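Local atomic coordinates of stage III sporulation protein AB (Bacillus subtilis, PDB entry 6BS9), a protein that is essential for sporulation and probably works as part of a secretion-system-like transport apparatus during stage III of spore formation. Residues P7-Q12 with A43-T48; S19-I24 with S103-I108; Q36-Q41 with T48-F53; T66-S71 with K90-T95; S71-W76 with S84-L89. All blocks are in the same frame, centred on the assembly; numbering follows the deposited sequence.

Contact 1: residues P7-Q12 with A43-T48; sequences PRQIRQ and AQPVST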
# COMPACT_ATOMS: atom_id res chain seq x y z
N PRO A 7 0.26 0.44 -13.96
CA PRO A 7 -1.04 1.01 -13.62
C PRO A 7 -1.96 0.08 -12.90
O PRO A 7 -2.65 0.52 -11.98
CB PRO A 7 -1.66 1.34 -15.01
CG PRO A 7 -0.51 1.30 -15.95
CD PRO A 7 0.43 0.31 -15.42
N ARG A 8 -1.99 -1.19 -13.34
CA ARG A 8 -2.79 -2.21 -12.72
C ARG A 8 -2.38 -2.42 -11.24
O ARG A 8 -3.25 -2.58 -10.37
CB ARG A 8 -2.73 -3.50 -13.54
CG ARG A 8 -3.59 -4.67 -13.05
CD ARG A 8 -3.46 -6.00 -13.90
NE ARG A 8 -4.70 -6.78 -13.93
CZ ARG A 8 -5.01 -7.84 -13.15
NH1 ARG A 8 -6.21 -8.43 -13.32
NH2 ARG A 8 -4.17 -8.33 -12.22
N GLN A 9 -1.09 -2.39 -10.96
CA GLN A 9 -0.65 -2.63 -9.60
C GLN A 9 -0.92 -1.41 -8.71
O GLN A 9 -1.31 -1.55 -7.54
CB GLN A 9 0.82 -3.06 -9.57
CG GLN A 9 1.05 -4.48 -10.09
CD GLN A 9 2.52 -4.96 -10.01
OE1 GLN A 9 3.41 -4.30 -9.44
NE2 GLN A 9 2.75 -6.11 -10.62
N ILE A 10 -0.82 -0.21 -9.30
CA ILE A 10 -1.19 0.99 -8.55
C ILE A 10 -2.66 0.97 -8.22
O ILE A 10 -3.05 1.26 -7.12
CB ILE A 10 -0.82 2.25 -9.35
CG1 ILE A 10 0.71 2.31 -9.44
CG2 ILE A 10 -1.31 3.50 -8.64
CD1 ILE A 10 1.19 3.29 -10.47
N ARG A 11 -3.46 0.53 -9.15
CA ARG A 11 -4.90 0.48 -8.94
C ARG A 11 -5.26 -0.43 -7.81
O ARG A 11 -6.09 -0.10 -6.95
CB ARG A 11 -5.58 0.04 -10.25
CG ARG A 11 -7.05 0.26 -10.32
CD ARG A 11 -7.55 -0.10 -11.71
NE ARG A 11 -7.30 -1.50 -12.06
CZ ARG A 11 -6.71 -1.80 -13.21
NH1 ARG A 11 -6.52 -3.07 -13.48
NH2 ARG A 11 -6.31 -0.82 -14.09
N GLN A 12 -4.63 -1.60 -7.80
CA GLN A 12 -4.77 -2.57 -6.69
C GLN A 12 -4.33 -2.01 -5.34
O GLN A 12 -4.98 -2.27 -4.35
CB GLN A 12 -3.89 -3.82 -6.98
CG GLN A 12 -4.42 -4.73 -8.07
CD GLN A 12 -3.42 -5.82 -8.43
OE1 GLN A 12 -2.21 -5.65 -8.40
NE2 GLN A 12 -3.94 -6.96 -8.73
N ALA A 43 -4.57 -10.39 -6.32
CA ALA A 43 -3.69 -11.18 -7.11
C ALA A 43 -2.26 -10.87 -6.73
O ALA A 43 -1.97 -9.81 -6.23
CB ALA A 43 -3.91 -10.87 -8.61
N GLN A 44 -1.39 -11.81 -7.05
CA GLN A 44 0.05 -11.63 -6.89
C GLN A 44 0.55 -10.77 -8.02
O GLN A 44 -0.05 -10.78 -9.06
CB GLN A 44 0.76 -12.95 -6.98
CG GLN A 44 0.32 -13.92 -5.90
CD GLN A 44 1.03 -13.70 -4.65
OE1 GLN A 44 1.50 -12.56 -4.29
NE2 GLN A 44 1.24 -14.82 -3.96
N PRO A 45 1.60 -10.01 -7.80
CA PRO A 45 2.46 -10.02 -6.58
C PRO A 45 2.05 -9.03 -5.46
O PRO A 45 2.56 -9.16 -4.34
CB PRO A 45 3.86 -9.66 -7.12
CG PRO A 45 3.53 -8.81 -8.32
CD PRO A 45 2.28 -9.40 -8.95
N VAL A 46 1.09 -8.12 -5.72
CA VAL A 46 0.70 -7.14 -4.69
C VAL A 46 0.14 -7.78 -3.44
O VAL A 46 0.43 -7.36 -2.34
CB VAL A 46 -0.29 -6.13 -5.26
CG1 VAL A 46 -0.86 -5.22 -4.21
CG2 VAL A 46 0.41 -5.25 -6.32
N SER A 47 -0.62 -8.85 -3.61
CA SER A 47 -1.10 -9.66 -2.48
C SER A 47 -0.06 -9.96 -1.40
O SER A 47 -0.33 -9.80 -0.21
CB SER A 47 -1.61 -11.01 -2.98
OG SER A 47 -2.11 -11.77 -1.93
N THR A 48 1.16 -10.28 -1.82
CA THR A 48 2.24 -10.60 -0.88
C THR A 48 2.70 -9.44 0.01
O THR A 48 3.09 -9.63 1.17
CB THR A 48 3.44 -11.18 -1.64
OG1 THR A 48 2.98 -12.33 -2.36
CG2 THR A 48 4.50 -11.67 -0.64
O HOH W 1 -0.75 -7.89 -8.21
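The flat end of R8 meets A43 at its edge: A43 CB lies near the guanidinium plane, 4.4 Å from R8 NH2. The Q12 amide lies between A43 and V46. Its NE2 is 3.9 Å from A43 CB, and Q12 OE1 touches V46 CG2 at 3.4 Å. The Q9 amide reaches the ring of P45, with Q9 NE2 3.6 Å from P45 CG. The two side chains cross at about a right angle. CG of Q9 is anti to the carbonyl carbon (chi1 -73°), and the extended chain beyond it carries the amide to P45. Q9 OE1 accepts a hydrogen bond from S80 N. Farther back, Q9 CG lies 3.9 Å from V46 CG2, and the two chains pass alongside, pointing opposite ways.

The contact joins helix 2-26 of this all-helical bundle to the turn before helix 46-58 and the start of that helix. A cis peptide bond precedes P45 in the turn, and S47 OG is hydrogen-bonded to A39 O.

No direct hydrogen bond spans the segments, but one water does. It donates to Q12 OE1 at 2.7 Å and to A43 O at 3.0 Å, and accepts from V46 N at 3.1 Å.

Contact 2: residues S19-I24 with S103-I108; sequences SLEAEI and SQQKHI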
# COMPACT_ATOMS: atom_id res chain seq x y z
N SER A 19 -9.09 0.36 1.82
CA SER A 19 -9.68 -0.55 2.84
C SER A 19 -8.97 -0.54 4.13
O SER A 19 -9.58 -0.49 5.18
CB SER A 19 -9.75 -1.93 2.27
OG SER A 19 -10.64 -1.91 1.16
N LEU A 20 -7.67 -0.41 4.08
CA LEU A 20 -6.94 -0.30 5.33
C LEU A 20 -7.19 1.02 6.03
O LEU A 20 -7.29 1.04 7.26
CB LEU A 20 -5.45 -0.44 5.16
CG LEU A 20 -4.87 -1.79 4.79
CD1 LEU A 20 -3.37 -1.74 4.81
CD2 LEU A 20 -5.38 -2.95 5.63
N GLU A 21 -7.21 2.13 5.27
CA GLU A 21 -7.58 3.42 5.84
C GLU A 21 -8.86 3.33 6.63
O GLU A 21 -8.95 3.81 7.76
CB GLU A 21 -7.78 4.50 4.74
CG GLU A 21 -8.07 5.90 5.30
CD GLU A 21 -8.49 6.96 4.25
OE1 GLU A 21 -8.82 6.54 3.09
OE2 GLU A 21 -8.34 8.23 4.55
N ALA A 22 -9.87 2.71 6.06
CA ALA A 22 -11.15 2.60 6.79
C ALA A 22 -11.01 1.83 8.09
O ALA A 22 -11.59 2.20 9.11
CB ALA A 22 -12.20 1.98 5.89
N GLU A 23 -10.24 0.76 8.07
CA GLU A 23 -10.12 -0.10 9.29
C GLU A 23 -9.32 0.58 10.37
O GLU A 23 -9.63 0.48 11.55
CB GLU A 23 -9.46 -1.43 8.97
CG GLU A 23 -10.24 -2.30 7.99
CD GLU A 23 -11.52 -2.92 8.57
OE1 GLU A 23 -12.37 -3.42 7.82
OE2 GLU A 23 -11.77 -2.84 9.78
N ILE A 24 -8.29 1.30 9.96
CA ILE A 24 -7.53 2.10 10.90
C ILE A 24 -8.45 3.14 11.53
O ILE A 24 -8.48 3.28 12.73
CB ILE A 24 -6.36 2.78 10.17
CG1 ILE A 24 -5.36 1.71 9.79
CG2 ILE A 24 -5.70 3.84 11.05
CD1 ILE A 24 -4.36 2.11 8.74
N SER A 103 -4.50 14.29 11.55
CA SER A 103 -3.30 14.39 10.75
C SER A 103 -2.95 13.05 10.09
O SER A 103 -2.69 12.99 8.89
CB SER A 103 -2.15 14.88 11.62
OG SER A 103 -1.07 15.24 10.83
N GLN A 104 -3.08 11.96 10.83
CA GLN A 104 -2.85 10.64 10.27
C GLN A 104 -3.81 10.37 9.09
O GLN A 104 -3.41 9.95 7.99
CB GLN A 104 -3.01 9.52 11.31
CG GLN A 104 -2.93 8.12 10.69
CD GLN A 104 -2.93 6.97 11.72
OE1 GLN A 104 -3.98 6.66 12.32
NE2 GLN A 104 -1.81 6.31 11.86
N GLN A 105 -5.07 10.63 9.35
CA GLN A 105 -6.10 10.43 8.35
C GLN A 105 -5.80 11.21 7.06
O GLN A 105 -5.89 10.66 5.97
CB GLN A 105 -7.45 10.85 8.94
CG GLN A 105 -8.63 10.22 8.28
CD GLN A 105 -9.39 11.16 7.39
OE1 GLN A 105 -10.22 11.94 7.87
NE2 GLN A 105 -9.16 11.06 6.08
N LYS A 106 -5.43 12.49 7.20
CA LYS A 106 -5.15 13.33 6.07
C LYS A 106 -3.88 12.87 5.36
O LYS A 106 -3.83 12.93 4.13
CB LYS A 106 -5.12 14.83 6.46
CG LYS A 106 -6.43 15.30 7.05
CD LYS A 106 -7.60 15.13 6.05
CE LYS A 106 -8.93 15.57 6.65
NZ LYS A 106 -10.02 15.37 5.66
N HIS A 107 -2.90 12.37 6.11
CA HIS A 107 -1.69 11.85 5.44
C HIS A 107 -1.95 10.52 4.71
O HIS A 107 -1.36 10.28 3.65
CB HIS A 107 -0.48 11.80 6.40
CG HIS A 107 0.17 13.13 6.62
ND1 HIS A 107 1.21 13.59 5.84
CD2 HIS A 107 -0.16 14.16 7.42
CE1 HIS A 107 1.52 14.83 6.17
NE2 HIS A 107 0.71 15.20 7.14
N ILE A 108 -2.90 9.72 5.20
CA ILE A 108 -3.31 8.52 4.46
C ILE A 108 -4.02 8.91 3.20
O ILE A 108 -3.71 8.36 2.12
CB ILE A 108 -4.21 7.58 5.26
CG1 ILE A 108 -3.43 7.04 6.45
CG2 ILE A 108 -4.69 6.45 4.35
CD1 ILE A 108 -4.19 6.15 7.43
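E21 and Q105 make the one direct hydrogen bond between these segments, and it is weak. Q105 NE2 donates to E21 OE2 at 3.3 Å, with an N-H...O angle of 139°. The carboxylate and amide planes are turned 49° apart. E21 CG is anti to the backbone N (chi1 -176°), and the chain runs extended toward helix 101-128.

The apolar packing centres on I108. Its CG2 lies 3.6 Å from E21 CG, so the glutamate uses its methylene groups as well as its carboxylate oxygen. An alanine in place of E21 would probably leave Q105 NE2 without this acceptor and open a gap beside I108 CG2. I24 CD1 meets I108 CD1 more loosely, at 4.3 Å.

A methyl group also meets an amide oxygen: I24 CG2 lies 3.5 Å from Q104 OE1, the side chains crossing at about a right angle. Q104 NE2 is hydrogen-bonded to T95 O.

The two segments run antiparallel, their axes 10.9 Å apart at closest. I108 also packs on F92 and T95 of helix 83-95, and I24 on L31 of helix 31-41.

Contact 3: residues Q36-Q41 with T48-F53; sequences QQIAKQ and TLFSAF
A39 and F50 lie where the two helices come nearest, their CA atoms 5.0 Å apart. The contact is mainly apolar. A39 CB packs 4.0 Å from F50 CB and 3.5 Å from the backbone N of S51. With only a methyl group at A39, the axes of the two segments approach to 7.7 Å. The F50 ring is held between two aliphatic side chains. I38 CG2 lies 4.1 Å above one face, toward the rim, and L49 CG of the same helix as F50 lies over the opposite face, also toward the rim. CG2 of I38, anti to the backbone N, is the branch that lies over the ring.

Polar groups meet carbon here. Q36 bends at chi2 (58°), and its NE2 comes within 3.9 Å of S51 CA. That same NE2 makes a weak hydrogen bond to S54 OG. No hydrogen bond crosses between the segments themselves.

F50 O accepts a hydrogen bond from S35 OG. I38 and F50 both touch A16 of helix 2-26. The axes of 36-41 and 48-53 cross at -151°. Helices 31-41 and 46-58, joined by a short turn, form an antiparallel helical hairpin of the bundle.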
# COMPACT_ATOMS: atom_id res chain seq x y z
N GLN A 36 -4.69 -9.39 6.15
CA GLN A 36 -4.76 -10.76 5.66
C GLN A 36 -6.00 -10.93 4.77
O GLN A 36 -5.91 -11.57 3.73
CB GLN A 36 -4.75 -11.79 6.81
CG GLN A 36 -4.58 -13.29 6.35
CD GLN A 36 -3.26 -13.61 5.53
OE1 GLN A 36 -3.32 -14.18 4.44
NE2 GLN A 36 -2.07 -13.22 6.05
N GLN A 37 -7.14 -10.33 5.14
CA GLN A 37 -8.36 -10.42 4.32
C GLN A 37 -8.17 -9.81 2.94
O GLN A 37 -8.62 -10.35 1.94
CB GLN A 37 -9.56 -9.72 4.99
CG GLN A 37 -10.09 -10.32 6.27
CD GLN A 37 -11.09 -9.38 7.01
OE1 GLN A 37 -11.22 -8.15 6.73
NE2 GLN A 37 -11.79 -9.96 7.93
N ILE A 38 -7.43 -8.73 2.88
CA ILE A 38 -7.08 -8.15 1.61
C ILE A 38 -6.15 -9.02 0.85
O ILE A 38 -6.35 -9.26 -0.35
CB ILE A 38 -6.49 -6.73 1.79
CG1 ILE A 38 -7.61 -5.82 2.25
CG2 ILE A 38 -5.89 -6.17 0.52
CD1 ILE A 38 -7.12 -4.65 3.08
N ALA A 39 -5.10 -9.51 1.50
CA ALA A 39 -4.16 -10.42 0.82
C ALA A 39 -4.91 -11.62 0.11
O ALA A 39 -4.59 -11.94 -1.01
CB ALA A 39 -3.16 -10.96 1.77
N LYS A 40 -5.92 -12.19 0.75
CA LYS A 40 -6.65 -13.34 0.20
C LYS A 40 -7.37 -13.02 -1.10
O LYS A 40 -7.55 -13.86 -1.92
CB LYS A 40 -7.64 -13.92 1.22
CG LYS A 40 -6.99 -14.68 2.35
CD LYS A 40 -8.04 -15.14 3.31
CE LYS A 40 -7.41 -15.88 4.48
NZ LYS A 40 -8.47 -16.57 5.31
N GLN A 41 -7.69 -11.75 -1.31
CA GLN A 41 -8.45 -11.34 -2.47
C GLN A 41 -7.58 -10.86 -3.66
O GLN A 41 -7.74 -11.29 -4.85
CB GLN A 41 -9.51 -10.36 -2.01
CG GLN A 41 -10.60 -11.08 -1.24
CD GLN A 41 -11.59 -10.09 -0.62
OE1 GLN A 41 -12.65 -9.75 -1.21
NE2 GLN A 41 -11.23 -9.58 0.55
N THR A 48 1.16 -10.28 -1.82
CA THR A 48 2.24 -10.60 -0.88
C THR A 48 2.70 -9.44 0.01
O THR A 48 3.09 -9.63 1.17
CB THR A 48 3.44 -11.18 -1.64
OG1 THR A 48 2.98 -12.33 -2.36
CG2 THR A 48 4.50 -11.67 -0.64
N LEU A 49 2.55 -8.21 -0.47
CA LEU A 49 2.79 -7.08 0.41
C LEU A 49 1.88 -7.17 1.65
O LEU A 49 2.32 -6.89 2.75
CB LEU A 49 2.57 -5.76 -0.35
CG LEU A 49 2.64 -4.44 0.45
CD1 LEU A 49 3.94 -4.22 1.17
CD2 LEU A 49 2.43 -3.29 -0.51
N PHE A 50 0.61 -7.54 1.43
CA PHE A 50 -0.40 -7.51 2.47
C PHE A 50 -0.35 -8.72 3.37
O PHE A 50 -0.56 -8.57 4.59
CB PHE A 50 -1.82 -7.23 1.90
CG PHE A 50 -1.92 -5.85 1.34
CD1 PHE A 50 -2.09 -4.77 2.19
CD2 PHE A 50 -1.54 -5.63 0.01
CE1 PHE A 50 -2.00 -3.51 1.72
CE2 PHE A 50 -1.51 -4.35 -0.49
CZ PHE A 50 -1.73 -3.28 0.37
N SER A 51 -0.00 -9.87 2.82
CA SER A 51 0.22 -11.05 3.69
C SER A 51 1.51 -10.93 4.50
O SER A 51 1.51 -11.26 5.68
CB SER A 51 0.19 -12.42 2.89
OG SER A 51 1.07 -12.42 1.84
N ALA A 52 2.58 -10.42 3.89
CA ALA A 52 3.79 -10.10 4.67
C ALA A 52 3.56 -9.10 5.80
O ALA A 52 4.08 -9.29 6.88
CB ALA A 52 4.85 -9.59 3.77
N PHE A 53 2.77 -8.06 5.53
CA PHE A 53 2.45 -7.05 6.53
C PHE A 53 1.67 -7.69 7.69
O PHE A 53 2.02 -7.48 8.85
CB PHE A 53 1.60 -5.96 5.88
CG PHE A 53 1.24 -4.80 6.79
CD1 PHE A 53 2.15 -4.24 7.64
CD2 PHE A 53 -0.01 -4.24 6.74
CE1 PHE A 53 1.83 -3.11 8.44
CE2 PHE A 53 -0.35 -3.09 7.52
CZ PHE A 53 0.57 -2.54 8.38

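Contact 4: residues T66-S71 with K90-T95; sequences TAWEQS and KQFGET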
# COMPACT_ATOMS: atom_id res chain seq x y z
N THR A 66 6.92 0.05 11.34
CA THR A 66 8.10 -0.74 11.11
C THR A 66 7.70 -1.98 10.29
O THR A 66 8.39 -2.34 9.32
CB THR A 66 8.75 -1.14 12.45
OG1 THR A 66 9.17 0.04 13.15
CG2 THR A 66 9.94 -2.09 12.28
N ALA A 67 6.59 -2.61 10.65
CA ALA A 67 6.10 -3.80 9.93
C ALA A 67 5.82 -3.52 8.47
O ALA A 67 6.16 -4.34 7.60
CB ALA A 67 4.85 -4.35 10.57
N TRP A 68 5.26 -2.35 8.21
CA TRP A 68 5.05 -1.93 6.84
C TRP A 68 6.35 -1.74 6.02
O TRP A 68 6.47 -2.28 4.89
CB TRP A 68 4.24 -0.66 6.79
CG TRP A 68 3.97 -0.28 5.44
CD1 TRP A 68 4.67 0.63 4.67
CD2 TRP A 68 2.96 -0.82 4.59
NE1 TRP A 68 4.08 0.76 3.41
CE2 TRP A 68 3.05 -0.14 3.33
CE3 TRP A 68 1.96 -1.80 4.74
CZ2 TRP A 68 2.22 -0.46 2.27
CZ3 TRP A 68 1.11 -2.08 3.68
CH2 TRP A 68 1.23 -1.41 2.50
N GLU A 69 7.29 -1.01 6.59
CA GLU A 69 8.57 -0.75 5.93
C GLU A 69 9.29 -2.04 5.59
O GLU A 69 9.76 -2.21 4.47
CB GLU A 69 9.52 0.11 6.77
CG GLU A 69 9.71 1.49 6.19
CD GLU A 69 8.79 2.54 6.76
OE1 GLU A 69 9.08 2.91 7.92
OE2 GLU A 69 7.87 3.00 6.02
N GLN A 70 9.33 -2.95 6.55
CA GLN A 70 9.96 -4.26 6.36
C GLN A 70 9.26 -5.06 5.25
O GLN A 70 9.91 -5.62 4.40
CB GLN A 70 9.97 -5.02 7.69
CG GLN A 70 11.28 -5.72 8.02
CD GLN A 70 11.30 -6.35 9.43
OE1 GLN A 70 11.51 -7.57 9.57
NE2 GLN A 70 11.10 -5.51 10.48
N SER A 71 7.94 -5.06 5.23
CA SER A 71 7.22 -5.81 4.22
C SER A 71 7.40 -5.22 2.86
O SER A 71 7.60 -5.91 1.87
CB SER A 71 5.73 -5.87 4.56
OG SER A 71 5.52 -6.25 5.91
N LYS A 90 6.40 4.18 1.21
CA LYS A 90 7.19 4.45 2.41
C LYS A 90 6.54 5.53 3.24
O LYS A 90 6.43 5.38 4.44
CB LYS A 90 8.63 4.86 2.03
CG LYS A 90 9.59 4.96 3.21
CD LYS A 90 11.02 5.34 2.78
CE LYS A 90 12.02 5.24 3.94
NZ LYS A 90 13.44 5.01 3.50
N GLN A 91 6.12 6.63 2.61
CA GLN A 91 5.37 7.70 3.33
C GLN A 91 4.07 7.18 3.96
O GLN A 91 3.72 7.58 5.06
CB GLN A 91 5.21 9.11 2.63
CG GLN A 91 5.05 9.28 1.12
CD GLN A 91 4.32 10.62 0.73
OE1 GLN A 91 3.43 10.61 -0.10
NE2 GLN A 91 4.70 11.73 1.35
N PHE A 92 3.41 6.23 3.31
CA PHE A 92 2.27 5.58 3.93
C PHE A 92 2.67 4.86 5.24
O PHE A 92 1.98 4.97 6.25
CB PHE A 92 1.53 4.64 2.97
CG PHE A 92 0.43 3.84 3.62
CD1 PHE A 92 -0.76 4.40 3.89
CD2 PHE A 92 0.61 2.53 3.97
CE1 PHE A 92 -1.80 3.66 4.48
CE2 PHE A 92 -0.37 1.81 4.59
CZ PHE A 92 -1.60 2.37 4.85
N GLY A 93 3.77 4.11 5.24
CA GLY A 93 4.27 3.53 6.49
C GLY A 93 4.52 4.55 7.59
O GLY A 93 4.08 4.35 8.71
N GLU A 94 5.22 5.63 7.27
CA GLU A 94 5.56 6.71 8.19
C GLU A 94 4.27 7.26 8.79
O GLU A 94 4.13 7.41 10.01
CB GLU A 94 6.40 7.79 7.45
CG GLU A 94 7.61 7.23 6.64
CD GLU A 94 9.05 7.45 7.12
OE1 GLU A 94 9.96 7.49 6.21
OE2 GLU A 94 9.32 7.52 8.36
N THR A 95 3.24 7.35 7.96
CA THR A 95 1.92 7.72 8.39
C THR A 95 1.28 6.88 9.46
O THR A 95 0.39 7.33 10.21
CB THR A 95 1.00 7.76 7.13
OG1 THR A 95 1.38 8.85 6.29
CG2 THR A 95 -0.47 7.88 7.44
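W68 presents a face of its indole to the edge of F92. This is a T-shaped pair across the helical hairpin of 64-75 and 83-95. The centroids of the W68 six-membered ring and the F92 ring are 5.0 Å apart, and the planes stand at 73°. F92 CD2 comes to 3.7 Å from W68 CE2, and W68 NE1 is hydrogen-bonded to L89 O. With CG anti to the backbone N (chi1 -177°), the W68 indole extends toward helix 83-95.

W68 CD1 lies 3.4 Å from G93 CA. A CB on G93 would collide with both E69 OE2 and W68 CD1, so the missing side chain matters for this fit. The segment axes are 8.5 Å apart at closest.

E69 OE1 and E94 OE2 each make a long, weak ion pair with K65, which may ease the closeness of these two acids. E69 bends at chi2. Its other oxygen meets an acceptor, so no bond forms: E69 OE2 ends 3.2 Å from K90 O.

Contact 5: residues S71-W76 with S84-L89; sequences SLKKVW and SEYEVL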
# COMPACT_ATOMS: atom_id res chain seq x y z
N SER A 71 7.94 -5.06 5.23
CA SER A 71 7.22 -5.81 4.22
C SER A 71 7.40 -5.22 2.86
O SER A 71 7.60 -5.91 1.87
CB SER A 71 5.73 -5.87 4.56
OG SER A 71 5.52 -6.25 5.91
N LEU A 72 7.40 -3.92 2.83
CA LEU A 72 7.65 -3.23 1.59
C LEU A 72 9.01 -3.58 0.92
O LEU A 72 9.08 -3.80 -0.30
CB LEU A 72 7.50 -1.72 1.84
CG LEU A 72 7.67 -0.78 0.66
CD1 LEU A 72 6.60 -1.06 -0.40
CD2 LEU A 72 7.62 0.66 1.17
N LYS A 73 10.08 -3.55 1.71
CA LYS A 73 11.44 -3.86 1.20
C LYS A 73 11.55 -5.30 0.75
O LYS A 73 12.17 -5.63 -0.26
CB LYS A 73 12.51 -3.57 2.27
CG LYS A 73 12.68 -2.06 2.58
CD LYS A 73 13.99 -1.71 3.29
CE LYS A 73 13.92 -1.37 4.79
NZ LYS A 73 14.17 0.06 5.14
N LYS A 74 10.93 -6.16 1.53
CA LYS A 74 10.94 -7.57 1.25
C LYS A 74 10.28 -7.84 -0.11
O LYS A 74 10.76 -8.67 -0.86
CB LYS A 74 10.24 -8.28 2.43
CG LYS A 74 10.31 -9.79 2.54
CD LYS A 74 9.21 -10.28 3.54
CE LYS A 74 8.91 -11.81 3.42
NZ LYS A 74 10.09 -12.75 3.32
N VAL A 75 9.18 -7.16 -0.44
CA VAL A 75 8.45 -7.53 -1.67
C VAL A 75 8.82 -6.66 -2.84
O VAL A 75 8.49 -6.99 -3.99
CB VAL A 75 6.90 -7.55 -1.50
CG1 VAL A 75 6.47 -8.41 -0.30
CG2 VAL A 75 6.34 -6.13 -1.39
N TRP A 76 9.49 -5.55 -2.56
CA TRP A 76 9.68 -4.53 -3.55
C TRP A 76 10.08 -5.00 -4.94
O TRP A 76 9.48 -4.58 -5.95
CB TRP A 76 10.71 -3.51 -3.07
CG TRP A 76 10.81 -2.42 -4.08
CD1 TRP A 76 11.87 -2.14 -4.90
CD2 TRP A 76 9.73 -1.56 -4.48
NE1 TRP A 76 11.51 -1.13 -5.78
CE2 TRP A 76 10.21 -0.75 -5.52
CE3 TRP A 76 8.41 -1.35 -4.00
CZ2 TRP A 76 9.43 0.25 -6.11
CZ3 TRP A 76 7.64 -0.37 -4.57
CH2 TRP A 76 8.16 0.43 -5.63
N SER A 84 9.17 6.49 -7.45
CA SER A 84 8.12 7.41 -6.99
C SER A 84 7.04 6.65 -6.23
O SER A 84 6.70 7.07 -5.13
CB SER A 84 7.58 8.27 -8.13
OG SER A 84 7.15 7.38 -9.16
N GLU A 85 6.61 5.48 -6.71
CA GLU A 85 5.67 4.65 -5.92
C GLU A 85 6.25 4.15 -4.59
O GLU A 85 5.54 4.08 -3.58
CB GLU A 85 5.14 3.44 -6.72
CG GLU A 85 4.14 3.77 -7.81
CD GLU A 85 4.77 4.24 -9.11
OE1 GLU A 85 4.85 5.45 -9.30
OE2 GLU A 85 5.23 3.41 -9.89
N TYR A 86 7.52 3.73 -4.61
CA TYR A 86 8.22 3.26 -3.40
C TYR A 86 8.14 4.35 -2.34
O TYR A 86 7.82 4.07 -1.18
CB TYR A 86 9.72 2.91 -3.64
CG TYR A 86 10.45 2.53 -2.34
CD1 TYR A 86 10.31 1.25 -1.79
CD2 TYR A 86 11.26 3.45 -1.67
CE1 TYR A 86 10.96 0.90 -0.62
CE2 TYR A 86 11.92 3.10 -0.48
CZ TYR A 86 11.73 1.84 0.05
OH TYR A 86 12.36 1.48 1.22
N GLU A 87 8.44 5.58 -2.74
CA GLU A 87 8.47 6.68 -1.80
C GLU A 87 7.07 6.96 -1.25
O GLU A 87 6.91 7.20 -0.08
CB GLU A 87 9.09 7.96 -2.45
CG GLU A 87 10.62 7.88 -2.68
CD GLU A 87 11.44 7.65 -1.40
OE1 GLU A 87 11.07 8.24 -0.31
OE2 GLU A 87 12.44 6.86 -1.48
N VAL A 88 6.07 6.90 -2.11
CA VAL A 88 4.74 7.04 -1.64
C VAL A 88 4.38 5.95 -0.65
O VAL A 88 3.82 6.24 0.41
CB VAL A 88 3.72 7.09 -2.81
CG1 VAL A 88 2.29 7.05 -2.28
CG2 VAL A 88 3.93 8.37 -3.63
N LEU A 89 4.70 4.70 -0.98
CA LEU A 89 4.41 3.60 -0.06
C LEU A 89 5.18 3.69 1.26
O LEU A 89 4.65 3.36 2.32
CB LEU A 89 4.61 2.28 -0.78
CG LEU A 89 3.58 2.05 -1.90
CD1 LEU A 89 3.96 0.92 -2.78
CD2 LEU A 89 2.16 1.83 -1.36
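E85 OE2 is gripped by two groups beyond these segments: a salt bridge from R6 NE and a hydrogen bond from K82 N. E85 OE1 accepts from S84 OG at 3.0 Å, from above the carboxylate plane. A bound sulfate, probably from the crystallisation liquor, lies about 5 Å from this side chain. The carboxylate leads away from the other helix, but E85 CB stands 4.4 Å from W76 CH2.

The contact closes the loop end of the antiparallel hairpin of helices 64-75 and 83-95. The segment axes are 11.3 Å apart at closest, and large side chains fill the space between. W76 and Y86 form a T-shaped pair, with the edge of Y86 toward the face of W76 and the planes at 74°. Y86 CB adds a CH-pi contact, 3.8 Å from the centroid of the W76 six-membered ring and 24° off its normal. With CG anti to the backbone N (chi1 -176°), the W76 indole extends toward Y86. An alanine in place of W76 would probably open a gap under Y86 and leave its ring freer to turn.

L89 CD1 meets W76 at the edge of its ring, near the plane. L72 fills the next layer, with L72 CD1 3.9 Å from L89 CB and L72 CD2 3.8 Å from Y86 CE1. K73 CG lies 3.8 Å from Y86 OH.

In the fold
Contacts 4 and 5 are neighbouring layers of one hairpin, their centres 8 Å apart. K90 N of contact 4 packs 3.7 Å from L72 CD2 of contact 5. Contact 5 is nested in the loop closed by contact 4, and both lie within the longer loop closed by contact 2. Contacts 1 and 2 share helix 2-26 but sit on opposite sides of the chain's centre, about 19 Å apart between centres. Contact 3 adjoins contact 1 through T48 and meets contact 4 where F53 packs edge-to-face on W68. Contact 2 touches contact 4 at I108 and T95. A bound sulfate, probably from the crystallisation liquor, lies by contact 5.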